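PDB 6SXT: alpha-L-arabinofuranosidase B from Aspergillus kawachii, which hydrolyses terminal non-reducing alpha-L-arabinofuranosyl residues from arabinoxylan, L-arabinan and related plant polysaccharides and oligosaccharides. Local coordinates for residues T21-Y26 / V112-Q117; A32-Q37 / G54-S59; N186-G191 / G197-V202; S218-I223 / S252-G257; W374-G379 / Q384-E389. All blocks are in the same frame, centred on the assembly; numbering follows the deposited sequence. Where two conformers were deposited one is given.

Contacts 1 to 4 belong to the catalytic domain, contact 5 to the arabinose-binding domain. Contacts 1 and 2 form one buried patch: Ala24 N and Thr22 O of contact 1 lie at hydrogen-bonding distance from Gly54 O and Ala56 N of contact 2, and both rest on small apolar side-chain touches. Contacts 3 and 4 adjoin in the same way, through Pro198 O and Ile223 N, but contact 3 is buried beneath a glycosylated loop whereas contact 4 lies nearer the surface, where proline meets tyrosine. Contact 5, about 30 Å or more between centres from every other and partly buried, differs in kind, being an antiparallel hairpin joined by backbone hydrogen bonds.

Contact 1 (T21-Y26 / V112-Q117); sequences TTRALY and VTLNGQ
Leu114 reaches from the end of strand 111-114 to two consecutive residues of the loop 21-26, and one methyl does most of the touching. Its CD2 lies 3.8 Å from Arg23 CD and 4.0 Å from Arg23 CB, so it rests against the aliphatic part of the arginine, while the same methyl also comes to 4.0 Å from Thr22 OG1. CD1, the other branch, meets Thr22 CB at 4.1 Å. Leu114 crosses both of its partners at roughly a right angle. Further back on the strand, Val112 CG2 makes a looser touch with Thr22 CG2 at 4.2 Å. No hydrogen bond joins the segments; the polar groups are held from other directions. With chi1 at 66°, Thr22 OG1 sits between the backbone N and the carbonyl carbon, and it bonds to Tyr317 OH and Ser20 OG. Arg23 runs extended from CG to NE past the leucine methyl, carrying its guanidinium group to a salt bridge with Glu292 and a hydrogen bond from NH1 to Asn311. Beyond Leu114 the chain reverses in a type I' turn to Gln117, closing the hairpin of strands 111-114 and 117-124. The contact thus sets the loop following strand 15-20 against the side chains that strand 111-114 turns to it, with Glu292 and Tyr291 of strand 288-296 alongside and Asn311 reaching in from helix 302-315.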
# COMPACT_ATOMS: atom_id res chain seq x y z
N THR A 21 -1.65 4.69 -10.79
CA THR A 21 -2.33 3.47 -11.23
C THR A 21 -3.81 3.72 -11.40
O THR A 21 -4.49 2.82 -11.88
CB THR A 21 -2.00 2.30 -10.30
OG1 THR A 21 -2.43 2.67 -8.98
CG2 THR A 21 -0.54 1.94 -10.32
N THR A 22 -4.31 4.86 -10.96
CA THR A 22 -5.75 5.17 -11.03
C THR A 22 -6.13 5.94 -12.29
O THR A 22 -7.24 5.72 -12.78
CB THR A 22 -6.26 5.83 -9.77
OG1 THR A 22 -5.61 7.10 -9.70
CG2 THR A 22 -5.99 4.98 -8.54
N ARG A 23 -5.31 6.89 -12.72
CA ARG A 23 -5.74 7.81 -13.80
C ARG A 23 -4.59 8.46 -14.52
O ARG A 23 -3.46 8.58 -14.01
CB ARG A 23 -6.68 8.88 -13.24
CG ARG A 23 -6.04 9.83 -12.24
CD ARG A 23 -7.00 10.97 -11.95
NE ARG A 23 -6.46 11.94 -11.03
CZ ARG A 23 -6.69 13.25 -11.13
NH1 ARG A 23 -7.43 13.76 -12.11
NH2 ARG A 23 -6.14 14.05 -10.24
N ALA A 24 -4.88 8.91 -15.73
CA ALA A 24 -4.00 9.82 -16.45
C ALA A 24 -3.88 11.15 -15.71
O ALA A 24 -4.90 11.65 -15.16
CB ALA A 24 -4.59 10.06 -17.85
N LEU A 25 -2.68 11.73 -15.72
CA LEU A 25 -2.44 13.01 -15.04
C LEU A 25 -2.24 14.14 -16.04
O LEU A 25 -1.98 15.28 -15.62
CB LEU A 25 -1.24 12.83 -14.10
CG LEU A 25 -1.49 11.81 -13.00
CD1 LEU A 25 -0.22 11.58 -12.21
CD2 LEU A 25 -2.62 12.21 -12.09
N TYR A 26 -2.28 13.82 -17.32
CA TYR A 26 -2.34 14.81 -18.44
C TYR A 26 -3.61 14.55 -19.20
O TYR A 26 -3.93 13.40 -19.48
CB TYR A 26 -1.16 14.63 -19.39
CG TYR A 26 0.23 14.86 -18.85
CD1 TYR A 26 0.90 13.89 -18.14
CD2 TYR A 26 0.90 16.03 -19.15
CE1 TYR A 26 2.18 14.08 -17.69
CE2 TYR A 26 2.19 16.24 -18.68
CZ TYR A 26 2.83 15.26 -17.96
OH TYR A 26 4.12 15.45 -17.53
N VAL A 112 -10.61 1.55 -5.28
CA VAL A 112 -11.30 2.84 -5.15
C VAL A 112 -12.31 2.95 -6.28
O VAL A 112 -12.25 2.15 -7.23
CB VAL A 112 -10.33 4.03 -5.17
CG1 VAL A 112 -9.45 4.02 -3.93
CG2 VAL A 112 -9.54 4.04 -6.47
N THR A 113 -13.13 3.99 -6.23
CA THR A 113 -13.78 4.50 -7.42
C THR A 113 -13.34 5.93 -7.61
O THR A 113 -13.11 6.66 -6.61
CB THR A 113 -15.31 4.36 -7.44
OG1 THR A 113 -15.85 5.01 -6.28
CG2 THR A 113 -15.75 2.92 -7.51
N LEU A 114 -13.22 6.34 -8.86
CA LEU A 114 -13.00 7.75 -9.26
C LEU A 114 -14.25 8.17 -10.03
O LEU A 114 -14.52 7.55 -11.10
CB LEU A 114 -11.74 7.89 -10.11
CG LEU A 114 -10.43 8.09 -9.35
CD1 LEU A 114 -10.06 6.85 -8.56
CD2 LEU A 114 -9.32 8.40 -10.34
N ASN A 115 -15.04 9.04 -9.42
CA ASN A 115 -16.37 9.46 -9.96
C ASN A 115 -17.18 8.22 -10.39
O ASN A 115 -17.80 8.23 -11.51
CB ASN A 115 -16.19 10.39 -11.12
CG ASN A 115 -17.42 11.28 -11.39
OD1 ASN A 115 -18.39 11.30 -10.63
ND2 ASN A 115 -17.34 11.95 -12.51
N GLY A 116 -17.18 7.21 -9.56
CA GLY A 116 -17.99 5.99 -9.71
C GLY A 116 -17.38 4.88 -10.54
O GLY A 116 -18.02 3.80 -10.60
N GLN A 117 -16.21 5.06 -11.14
CA GLN A 117 -15.53 4.06 -11.97
C GLN A 117 -14.43 3.42 -11.12
O GLN A 117 -13.62 4.14 -10.52
CB GLN A 117 -15.02 4.77 -13.23
CG GLN A 117 -14.42 3.82 -14.23
CD GLN A 117 -14.13 4.47 -15.59
OE1 GLN A 117 -13.21 3.96 -16.23
NE2 GLN A 117 -14.89 5.48 -15.99

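Contact 2 (A32-Q37 / G54-S59); sequences ALYQLQ and GIADAS. With EDO (1,2-ethanediol), chain B.
A classic beta bulge at the start of strand 34-38, where Leu33 and Tyr34 both face Ile47 of the neighbouring strand, puts two successive side chains within touch of Ala56. The leucine contact is the closer: Leu33 CD1 lies 3.6 Å from Ala56 CB and 3.7 Å from Ala56 CA. Tyr34 meets the same methyl at the edge of its ring, near the ring plane, with CE1 4.4 Å from Ala56 CB. With chi1 at 64° the ring edge comes near Ala56, and the hydroxyl goes on to Gln61 of helix 58-64. Just after Ala56, Asp57 takes the N-cap position of that helix. Away from Ala56, Gln35 OE1 is hydrogen-bonded to Thr73 OG1 and to an ethanediol, probably from the crystallisation liquor. Between the two segments the attraction is therefore purely apolar, a single alanine methyl shared by an aliphatic branch and an aromatic edge, while the polar bonds nearby, Tyr34 OH with Gln61 and Asp57 OD1 with Ala60 N, both tie into helix 58-64.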
# COMPACT_ATOMS: atom_id res chain seq x y z
N ALA A 32 0.31 3.60 -21.34
CA ALA A 32 0.23 2.69 -20.20
C ALA A 32 0.46 3.45 -18.90
O ALA A 32 1.41 4.22 -18.75
CB ALA A 32 1.23 1.59 -20.31
N LEU A 33 -0.40 3.17 -17.94
CA LEU A 33 -0.28 3.71 -16.57
C LEU A 33 0.59 2.81 -15.72
O LEU A 33 1.41 3.33 -14.91
CB LEU A 33 -1.67 3.79 -15.95
CG LEU A 33 -2.65 4.75 -16.59
CD1 LEU A 33 -4.05 4.52 -16.05
CD2 LEU A 33 -2.22 6.16 -16.37
N TYR A 34 0.44 1.50 -15.86
CA TYR A 34 1.19 0.52 -15.05
C TYR A 34 1.22 -0.84 -15.74
O TYR A 34 0.44 -1.07 -16.68
CB TYR A 34 0.62 0.43 -13.62
CG TYR A 34 -0.79 -0.06 -13.48
CD1 TYR A 34 -1.86 0.78 -13.64
CD2 TYR A 34 -1.06 -1.38 -13.10
CE1 TYR A 34 -3.16 0.35 -13.42
CE2 TYR A 34 -2.37 -1.84 -12.90
CZ TYR A 34 -3.42 -0.94 -13.00
OH TYR A 34 -4.72 -1.34 -12.83
N GLN A 35 2.13 -1.66 -15.26
CA GLN A 35 2.28 -3.06 -15.69
C GLN A 35 1.87 -4.01 -14.56
O GLN A 35 2.21 -3.74 -13.40
CB GLN A 35 3.68 -3.27 -16.18
CG GLN A 35 3.88 -4.65 -16.81
CD GLN A 35 5.32 -4.95 -17.09
OE1 GLN A 35 6.09 -5.19 -16.19
NE2 GLN A 35 5.68 -4.95 -18.37
N LEU A 36 1.20 -5.06 -14.96
CA LEU A 36 0.82 -6.19 -14.10
C LEU A 36 1.66 -7.41 -14.44
O LEU A 36 1.94 -7.61 -15.64
CB LEU A 36 -0.63 -6.54 -14.33
CG LEU A 36 -1.66 -5.52 -13.88
CD1 LEU A 36 -3.00 -5.80 -14.55
CD2 LEU A 36 -1.78 -5.53 -12.36
N GLN A 37 1.88 -8.26 -13.45
CA GLN A 37 2.43 -9.62 -13.65
C GLN A 37 1.52 -10.57 -12.90
O GLN A 37 1.25 -10.29 -11.72
CB GLN A 37 3.86 -9.74 -13.18
CG GLN A 37 4.44 -11.13 -13.46
CD GLN A 37 5.90 -11.19 -13.02
OE1 GLN A 37 6.36 -10.43 -12.16
NE2 GLN A 37 6.69 -12.01 -13.71
N GLY A 54 -8.11 9.92 -19.08
CA GLY A 54 -9.16 9.29 -18.28
C GLY A 54 -8.66 8.37 -17.18
O GLY A 54 -7.54 8.49 -16.66
N ILE A 55 -9.53 7.43 -16.84
CA ILE A 55 -9.39 6.52 -15.67
C ILE A 55 -8.86 5.17 -16.15
O ILE A 55 -9.26 4.69 -17.21
CB ILE A 55 -10.75 6.37 -14.97
CG1 ILE A 55 -11.38 7.73 -14.66
CG2 ILE A 55 -10.63 5.55 -13.71
CD1 ILE A 55 -10.50 8.63 -13.82
N ALA A 56 -8.00 4.54 -15.34
CA ALA A 56 -7.47 3.21 -15.64
C ALA A 56 -8.57 2.22 -16.01
O ALA A 56 -9.65 2.23 -15.38
CB ALA A 56 -6.71 2.71 -14.41
N ASP A 57 -8.22 1.31 -16.91
CA ASP A 57 -9.10 0.20 -17.34
C ASP A 57 -9.05 -0.92 -16.30
O ASP A 57 -8.37 -1.96 -16.47
CB ASP A 57 -8.68 -0.31 -18.70
CG ASP A 57 -9.64 -1.27 -19.34
OD1 ASP A 57 -10.60 -1.65 -18.69
OD2 ASP A 57 -9.35 -1.57 -20.54
N ALA A 58 -9.73 -0.72 -15.18
CA ALA A 58 -9.76 -1.70 -14.08
C ALA A 58 -10.38 -3.03 -14.55
O ALA A 58 -10.00 -4.08 -14.07
CB ALA A 58 -10.54 -1.12 -12.94
N SER A 59 -11.30 -2.97 -15.50
CA SER A 59 -11.93 -4.20 -16.00
C SER A 59 -10.87 -5.06 -16.68
O SER A 59 -10.88 -6.31 -16.49
CB SER A 59 -13.10 -3.81 -16.88
OG SER A 59 -13.68 -4.98 -17.38
C1 EDO B . 9.26 -7.13 -14.68
O1 EDO B . 8.76 -6.02 -15.48
C2 EDO B . 9.02 -8.52 -15.18

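Contact 3 (N186-G191 / G197-V202); sequences NSTTWG and GPWIMV. With NAG (2-acetamido-2-deoxy-beta-D-glucopyranose), chain C.
Trp199, Asn186 and Met201 carry this contact, in which a glycosylated loop folds back over the hairpin of strands 180-185 and 199-203 that it connects. The indole of Trp199 comes up beneath the start of the loop with its six-membered ring: CZ3 lies 3.6 Å from Asn186 CA, and CH2 is 3.9 Å from Thr188 CG2. These approaches are oblique to the ring, while Gly197 CA sits over the centre of one of its faces. The ring is held from its pyrrole side too, by a hydrogen bond from NE1 to Ala194 O.

Asn186 places its CB 4.2 Å from Pro198 CA, next to the cis peptide bond that precedes the proline. Its chi1 of 73° sets CG between the backbone N and the carbonyl carbon, and from there the amide leads away from the strand to the N-linked sugar. ND2 is bonded covalently to C1 of the N-acetylglucosamine, which is also hydrogen-bonded to Asp158 OD2; Thr188 OG1 lies 3.3 Å from the sugar's acetyl carbon C8.

Farther along, Met201 packs against the loop at Gly191, just past Trp190, a residue of the pocket occupied by the inhibitor. Its chain bends at chi3 (-88°), which puts CE between two carbonyl oxygens, 3.3 Å from Gly191 O and 3.7 Å from Ser187 O, while SD rests 3.2 Å from Gly191 O.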
# COMPACT_ATOMS: atom_id res chain seq x y z
N ASN A 186 3.38 7.69 11.48
CA ASN A 186 3.45 8.26 12.85
C ASN A 186 4.78 7.91 13.48
O ASN A 186 4.81 7.76 14.69
CB ASN A 186 2.27 7.87 13.73
CG ASN A 186 2.25 6.45 14.21
OD1 ASN A 186 2.40 5.49 13.46
ND2 ASN A 186 2.05 6.28 15.55
N SER A 187 5.83 7.80 12.68
CA SER A 187 7.19 7.84 13.24
C SER A 187 7.32 9.03 14.18
O SER A 187 6.98 10.17 13.81
CB SER A 187 8.21 7.94 12.13
OG SER A 187 9.51 8.06 12.73
N THR A 188 7.97 8.85 15.36
CA THR A 188 8.42 10.00 16.17
C THR A 188 9.91 9.89 16.49
O THR A 188 10.37 10.63 17.42
CB THR A 188 7.60 10.10 17.47
OG1 THR A 188 7.86 8.92 18.20
CG2 THR A 188 6.10 10.19 17.23
N THR A 189 10.64 9.14 15.69
CA THR A 189 12.12 9.00 15.83
C THR A 189 12.80 10.33 15.60
O THR A 189 13.78 10.67 16.30
CB THR A 189 12.63 7.91 14.88
OG1 THR A 189 11.94 6.71 15.21
CG2 THR A 189 14.13 7.74 14.92
N TRP A 190 12.32 11.10 14.64
CA TRP A 190 12.84 12.43 14.30
C TRP A 190 11.76 13.47 14.58
O TRP A 190 11.57 13.90 15.73
CB TRP A 190 13.32 12.39 12.83
CG TRP A 190 14.35 11.34 12.53
CD1 TRP A 190 15.71 11.45 12.70
CD2 TRP A 190 14.14 10.04 11.95
NE1 TRP A 190 16.33 10.30 12.29
CE2 TRP A 190 15.39 9.40 11.85
CE3 TRP A 190 12.98 9.32 11.56
CZ2 TRP A 190 15.52 8.12 11.32
CZ3 TRP A 190 13.12 8.06 11.01
CH2 TRP A 190 14.38 7.46 10.91
N GLY A 191 11.01 13.87 13.58
CA GLY A 191 9.98 14.89 13.72
C GLY A 191 8.64 14.27 14.02
O GLY A 191 8.44 13.10 13.75
N GLY A 197 -0.97 11.53 15.34
CA GLY A 197 -0.52 11.15 13.99
C GLY A 197 -1.64 10.47 13.22
O GLY A 197 -2.79 10.39 13.64
N PRO A 198 -1.40 10.07 11.96
CA PRO A 198 -0.10 10.27 11.31
C PRO A 198 0.10 11.71 10.87
O PRO A 198 -0.82 12.51 10.94
CB PRO A 198 -0.23 9.35 10.10
CG PRO A 198 -1.71 9.48 9.72
CD PRO A 198 -2.43 9.58 11.04
N TRP A 199 1.31 12.04 10.40
CA TRP A 199 1.70 13.38 9.97
C TRP A 199 2.28 13.28 8.57
O TRP A 199 3.01 12.32 8.28
CB TRP A 199 2.74 14.03 10.89
CG TRP A 199 2.26 14.05 12.32
CD1 TRP A 199 1.39 14.93 12.86
CD2 TRP A 199 2.65 13.14 13.36
NE1 TRP A 199 1.16 14.59 14.18
CE2 TRP A 199 1.94 13.52 14.52
CE3 TRP A 199 3.49 12.03 13.44
CZ2 TRP A 199 2.07 12.81 15.71
CZ3 TRP A 199 3.63 11.34 14.62
CH2 TRP A 199 2.89 11.72 15.74
N ILE A 200 2.05 14.31 7.79
CA ILE A 200 2.86 14.56 6.57
C ILE A 200 4.11 15.26 7.03
O ILE A 200 4.02 16.31 7.68
CB ILE A 200 2.14 15.44 5.54
CG1 ILE A 200 0.82 14.79 5.10
CG2 ILE A 200 3.08 15.71 4.40
CD1 ILE A 200 -0.09 15.76 4.40
N MET A 201 5.25 14.68 6.69
CA MET A 201 6.54 15.34 7.00
C MET A 201 7.40 15.30 5.74
O MET A 201 6.98 14.72 4.72
CB MET A 201 7.23 14.65 8.16
CG MET A 201 6.38 14.72 9.40
SD MET A 201 7.24 14.21 10.95
CE MET A 201 6.91 12.47 10.89
N VAL A 202 8.57 15.89 5.82
CA VAL A 202 9.50 15.88 4.68
C VAL A 202 10.76 15.15 5.13
O VAL A 202 11.39 15.58 6.11
CB VAL A 202 9.81 17.26 4.12
CG1 VAL A 202 10.84 17.21 3.01
CG2 VAL A 202 8.52 17.91 3.63
C1 NAG C . 1.92 4.94 16.12
C2 NAG C . 2.64 4.95 17.50
C3 NAG C . 2.37 3.64 18.24
C4 NAG C . 0.89 3.39 18.37
C5 NAG C . 0.30 3.49 16.93
C6 NAG C . -1.18 3.24 16.92
C7 NAG C . 4.76 6.13 17.91
C8 NAG C . 6.19 6.11 17.58
N2 NAG C . 4.07 5.14 17.35
O3 NAG C . 2.98 3.84 19.56
O4 NAG C . 0.60 2.05 18.77
O5 NAG C . 0.50 4.79 16.40
O6 NAG C . -1.88 4.14 17.76
O7 NAG C . 4.26 7.06 18.57

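Contact 4 (S218-I223 / S252-G257); sequences SGDPSI and STYYSG. With EDO (1,2-ethanediol), chain P.
Tyr254 lies against the loop 218-223 from its first side-chain carbon to its hydroxyl; it was modelled in two conformers, and the distances hold for the one described. CB comes first, 3.2 Å from Gly219 O and 3.8 Å from Asp220 OD1, with carboxylate and ring planes 35° apart. At CG the proline takes over, with Pro221 CD 3.3 Å away. CD1 is shared, meeting both Pro221 CD and Gly219 O, whereas CE1 and CZ lie under the next proline carbon, each 3.6 Å from Pro221 CG. At the tip, Tyr254 OH is still 4.1 Å from Pro221 CG. Pro221 thus spans one face of the ring, and its CD makes a CH-pi contact, 3.4 Å from the ring centroid and 20° off the normal. Over the opposite face, offset toward the rim, stands the carbonyl carbon of Ser252.

The loop runs between strands 208-209 and 227-235, and Ile223 bonds through its backbone to Pro198. Strand 250-257 turns a corner here: Tyr254 and Tyr255 both face Ile241 in a classic beta bulge. Away from the ring, an ethanediol, probably from the crystallisation liquor, bridges the segments, accepting a weak hydrogen bond from Gly219 N and placing its O2 2.7 Å from Tyr254 O. With no direct hydrogen bond between the two segments, the contact probably rests on dispersion, with the C-H groups of the proline, likely slightly positive, over the ring.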
# COMPACT_ATOMS: atom_id res chain seq x y z
N SER A 218 4.23 22.43 16.18
CA SER A 218 2.81 22.47 16.59
C SER A 218 1.92 22.64 15.37
O SER A 218 0.71 22.40 15.48
CB SER A 218 2.60 23.60 17.65
OG SER A 218 2.82 24.89 17.02
N GLY A 219 2.44 23.24 14.30
CA GLY A 219 1.60 23.63 13.18
C GLY A 219 1.36 22.47 12.21
O GLY A 219 0.71 22.77 11.20
N ASP A 220 1.95 21.32 12.48
CA ASP A 220 1.74 20.15 11.57
C ASP A 220 0.69 19.25 12.21
O ASP A 220 0.96 18.52 13.14
CB ASP A 220 3.02 19.37 11.32
CG ASP A 220 2.98 18.48 10.09
OD1 ASP A 220 2.08 18.68 9.29
OD2 ASP A 220 3.92 17.64 9.93
N PRO A 221 -0.54 19.24 11.69
CA PRO A 221 -1.60 18.48 12.35
C PRO A 221 -1.60 16.99 12.06
O PRO A 221 -1.05 16.54 11.03
CB PRO A 221 -2.86 19.11 11.75
CG PRO A 221 -2.43 19.44 10.34
CD PRO A 221 -1.00 19.93 10.48
N SER A 222 -2.24 16.20 12.92
CA SER A 222 -2.60 14.80 12.62
C SER A 222 -3.53 14.78 11.41
O SER A 222 -4.45 15.60 11.36
CB SER A 222 -3.27 14.11 13.77
OG SER A 222 -2.36 13.90 14.85
N ILE A 223 -3.31 13.82 10.52
CA ILE A 223 -4.17 13.63 9.32
C ILE A 223 -5.36 12.75 9.70
O ILE A 223 -5.16 11.67 10.18
CB ILE A 223 -3.34 12.95 8.23
CG1 ILE A 223 -2.18 13.88 7.80
CG2 ILE A 223 -4.22 12.52 7.04
CD1 ILE A 223 -2.57 15.30 7.54
N SER A 252 -4.23 23.39 2.97
CA SER A 252 -3.77 24.30 4.04
C SER A 252 -2.26 24.15 4.14
O SER A 252 -1.70 23.06 3.83
CB SER A 252 -4.40 24.00 5.32
OG SER A 252 -5.80 24.25 5.23
N THR A 253 -1.57 25.22 4.53
CA THR A 253 -0.12 25.20 4.64
C THR A 253 0.27 24.92 6.08
O THR A 253 -0.15 25.67 6.98
CB THR A 253 0.48 26.49 4.08
OG1 THR A 253 0.11 26.59 2.71
CG2 THR A 253 1.98 26.50 4.27
N TYR A 254 1.01 23.85 6.32
CA TYR A 254 1.40 23.54 7.71
C TYR A 254 2.87 23.86 7.96
O TYR A 254 3.22 24.03 9.16
CB TYR A 254 0.97 22.12 8.05
CG TYR A 254 -0.52 21.98 7.92
CD1 TYR A 254 -1.35 22.68 8.77
CD2 TYR A 254 -1.08 21.15 6.97
CE1 TYR A 254 -2.72 22.57 8.68
CE2 TYR A 254 -2.47 21.05 6.85
CZ TYR A 254 -3.28 21.75 7.72
OH TYR A 254 -4.65 21.68 7.69
N TYR A 255 3.66 24.05 6.95
CA TYR A 255 5.00 24.67 7.08
C TYR A 255 5.27 25.41 5.80
O TYR A 255 5.01 24.92 4.69
CB TYR A 255 6.15 23.68 7.35
CG TYR A 255 7.45 24.42 7.54
CD1 TYR A 255 7.57 25.18 8.69
CD2 TYR A 255 8.34 24.58 6.50
CE1 TYR A 255 8.66 26.02 8.82
CE2 TYR A 255 9.45 25.43 6.61
CZ TYR A 255 9.59 26.16 7.79
OH TYR A 255 10.65 27.04 7.90
N SER A 256 5.93 26.56 5.91
CA SER A 256 6.48 27.28 4.75
C SER A 256 7.58 28.21 5.23
O SER A 256 7.33 28.98 6.14
CB SER A 256 5.46 28.10 4.03
OG SER A 256 6.08 28.82 2.97
N GLY A 257 8.77 28.06 4.68
CA GLY A 257 9.84 28.96 5.08
C GLY A 257 11.17 28.30 5.03
O GLY A 257 11.36 27.37 4.25
C1 EDO P . 4.62 24.92 12.90
O1 EDO P . 4.82 24.67 14.30
C2 EDO P . 5.57 24.39 11.85
O2 EDO P . 5.18 23.30 10.90

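Contact 5 (W374-G379 / Q384-E389); sequences WTVVTG and QCFSFE
A chi1 of -172° in Val376 parts its two methyls and directs them to two different phenylalanines of the partner strand, both obliquely to the rings. CG1 lies 3.5 Å from Phe386 CD1, and CG2 3.8 Å from Phe388 CE1; Phe388 runs side by side with the valine and meets Phe328 edge-to-face beyond it. On the other face of the sheet Glu389, extended beyond CG, lies beside Thr375 and brings OE1 to 3.9 Å from Val377 CG1, its OE2 being bonded to Gly395 N. The backbones form an antiparallel hairpin in which Thr375 pairs with Glu389 and Val377 with Ser387, each pair hydrogen-bonded both ways. The last rung, Gly379 N to Cys385 O at 2.9 Å, is bent to 141° and approaches from above the carbonyl plane. Cys385 is itself tied by a disulfide to Cys423. In this beta-trefoil arabinose-binding domain the hairpin therefore combines a regular backbone ladder with an apolar face of Val376 and Phe388 and a mixed one of Thr375, Val377, Ser387 (OG bonded to Ala420 O) and Glu389.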
# COMPACT_ATOMS: atom_id res chain seq x y z
N TRP A 374 -15.72 -21.29 13.64
CA TRP A 374 -15.20 -19.90 13.67
C TRP A 374 -16.36 -18.92 13.63
O TRP A 374 -17.23 -19.02 12.75
CB TRP A 374 -14.26 -19.71 12.47
CG TRP A 374 -13.11 -20.67 12.46
CD1 TRP A 374 -13.04 -21.87 11.81
CD2 TRP A 374 -11.95 -20.60 13.29
NE1 TRP A 374 -11.86 -22.49 12.09
CE2 TRP A 374 -11.18 -21.74 13.01
CE3 TRP A 374 -11.46 -19.65 14.18
CZ2 TRP A 374 -9.94 -21.96 13.59
CZ3 TRP A 374 -10.25 -19.87 14.78
CH2 TRP A 374 -9.50 -21.02 14.49
N THR A 375 -16.42 -18.02 14.58
CA THR A 375 -17.37 -16.92 14.61
C THR A 375 -16.79 -15.79 13.74
O THR A 375 -15.70 -15.31 14.02
CB THR A 375 -17.65 -16.42 16.02
OG1 THR A 375 -18.02 -17.57 16.82
CG2 THR A 375 -18.75 -15.38 15.99
N VAL A 376 -17.55 -15.41 12.75
CA VAL A 376 -17.09 -14.33 11.82
C VAL A 376 -17.52 -13.01 12.43
O VAL A 376 -18.69 -12.86 12.85
CB VAL A 376 -17.65 -14.54 10.40
CG1 VAL A 376 -16.98 -13.53 9.45
CG2 VAL A 376 -17.37 -15.94 9.91
N VAL A 377 -16.60 -12.07 12.56
CA VAL A 377 -16.94 -10.76 13.11
C VAL A 377 -16.45 -9.67 12.15
O VAL A 377 -15.54 -9.92 11.34
CB VAL A 377 -16.38 -10.56 14.50
CG1 VAL A 377 -16.75 -11.74 15.44
CG2 VAL A 377 -14.92 -10.35 14.53
N THR A 378 -17.00 -8.51 12.31
CA THR A 378 -16.53 -7.32 11.56
C THR A 378 -15.01 -7.24 11.69
O THR A 378 -14.42 -7.33 12.79
CB THR A 378 -17.22 -6.05 12.04
OG1 THR A 378 -18.61 -6.33 11.94
CG2 THR A 378 -16.83 -4.86 11.20
N GLY A 379 -14.35 -6.99 10.54
CA GLY A 379 -12.89 -6.92 10.53
C GLY A 379 -12.36 -5.93 11.53
O GLY A 379 -12.81 -4.75 11.59
N GLN A 384 -15.16 -3.44 6.16
CA GLN A 384 -15.67 -4.20 5.00
C GLN A 384 -15.24 -5.66 5.07
O GLN A 384 -15.85 -6.50 4.49
CB GLN A 384 -15.04 -3.76 3.65
CG GLN A 384 -15.25 -2.36 3.23
CD GLN A 384 -14.85 -2.30 1.75
OE1 GLN A 384 -15.24 -3.16 0.96
NE2 GLN A 384 -14.04 -1.30 1.50
N CYS A 385 -14.14 -5.92 5.77
CA CYS A 385 -13.49 -7.23 5.82
C CYS A 385 -13.92 -7.90 7.14
O CYS A 385 -14.93 -7.47 7.76
CB CYS A 385 -12.01 -7.09 5.65
SG CYS A 385 -11.68 -6.34 4.00
N PHE A 386 -13.27 -9.01 7.45
CA PHE A 386 -13.72 -9.89 8.56
C PHE A 386 -12.52 -10.33 9.38
O PHE A 386 -11.33 -10.36 8.96
CB PHE A 386 -14.55 -11.07 8.04
CG PHE A 386 -15.81 -10.64 7.35
CD1 PHE A 386 -16.93 -10.31 8.07
CD2 PHE A 386 -15.82 -10.44 5.97
CE1 PHE A 386 -18.08 -9.87 7.44
CE2 PHE A 386 -16.97 -10.00 5.35
CZ PHE A 386 -18.10 -9.70 6.07
N SER A 387 -12.87 -10.77 10.62
CA SER A 387 -11.93 -11.45 11.52
C SER A 387 -12.61 -12.74 12.01
O SER A 387 -13.85 -12.77 12.04
CB SER A 387 -11.51 -10.54 12.64
OG SER A 387 -10.84 -9.35 12.16
N PHE A 388 -11.81 -13.76 12.27
CA PHE A 388 -12.31 -15.13 12.55
C PHE A 388 -11.96 -15.49 13.99
O PHE A 388 -10.80 -15.57 14.34
CB PHE A 388 -11.71 -16.10 11.55
CG PHE A 388 -12.19 -15.80 10.15
CD1 PHE A 388 -13.33 -16.39 9.67
CD2 PHE A 388 -11.56 -14.85 9.38
CE1 PHE A 388 -13.84 -16.07 8.42
CE2 PHE A 388 -12.05 -14.55 8.11
CZ PHE A 388 -13.18 -15.16 7.65
N GLU A 389 -12.99 -15.51 14.82
CA GLU A 389 -12.87 -15.73 16.28
C GLU A 389 -13.09 -17.22 16.58
O GLU A 389 -14.02 -17.81 16.06
CB GLU A 389 -13.92 -14.90 17.01
CG GLU A 389 -13.76 -14.97 18.52
CD GLU A 389 -14.87 -14.25 19.23
OE1 GLU A 389 -15.83 -13.88 18.55
OE2 GLU A 389 -14.69 -13.90 20.38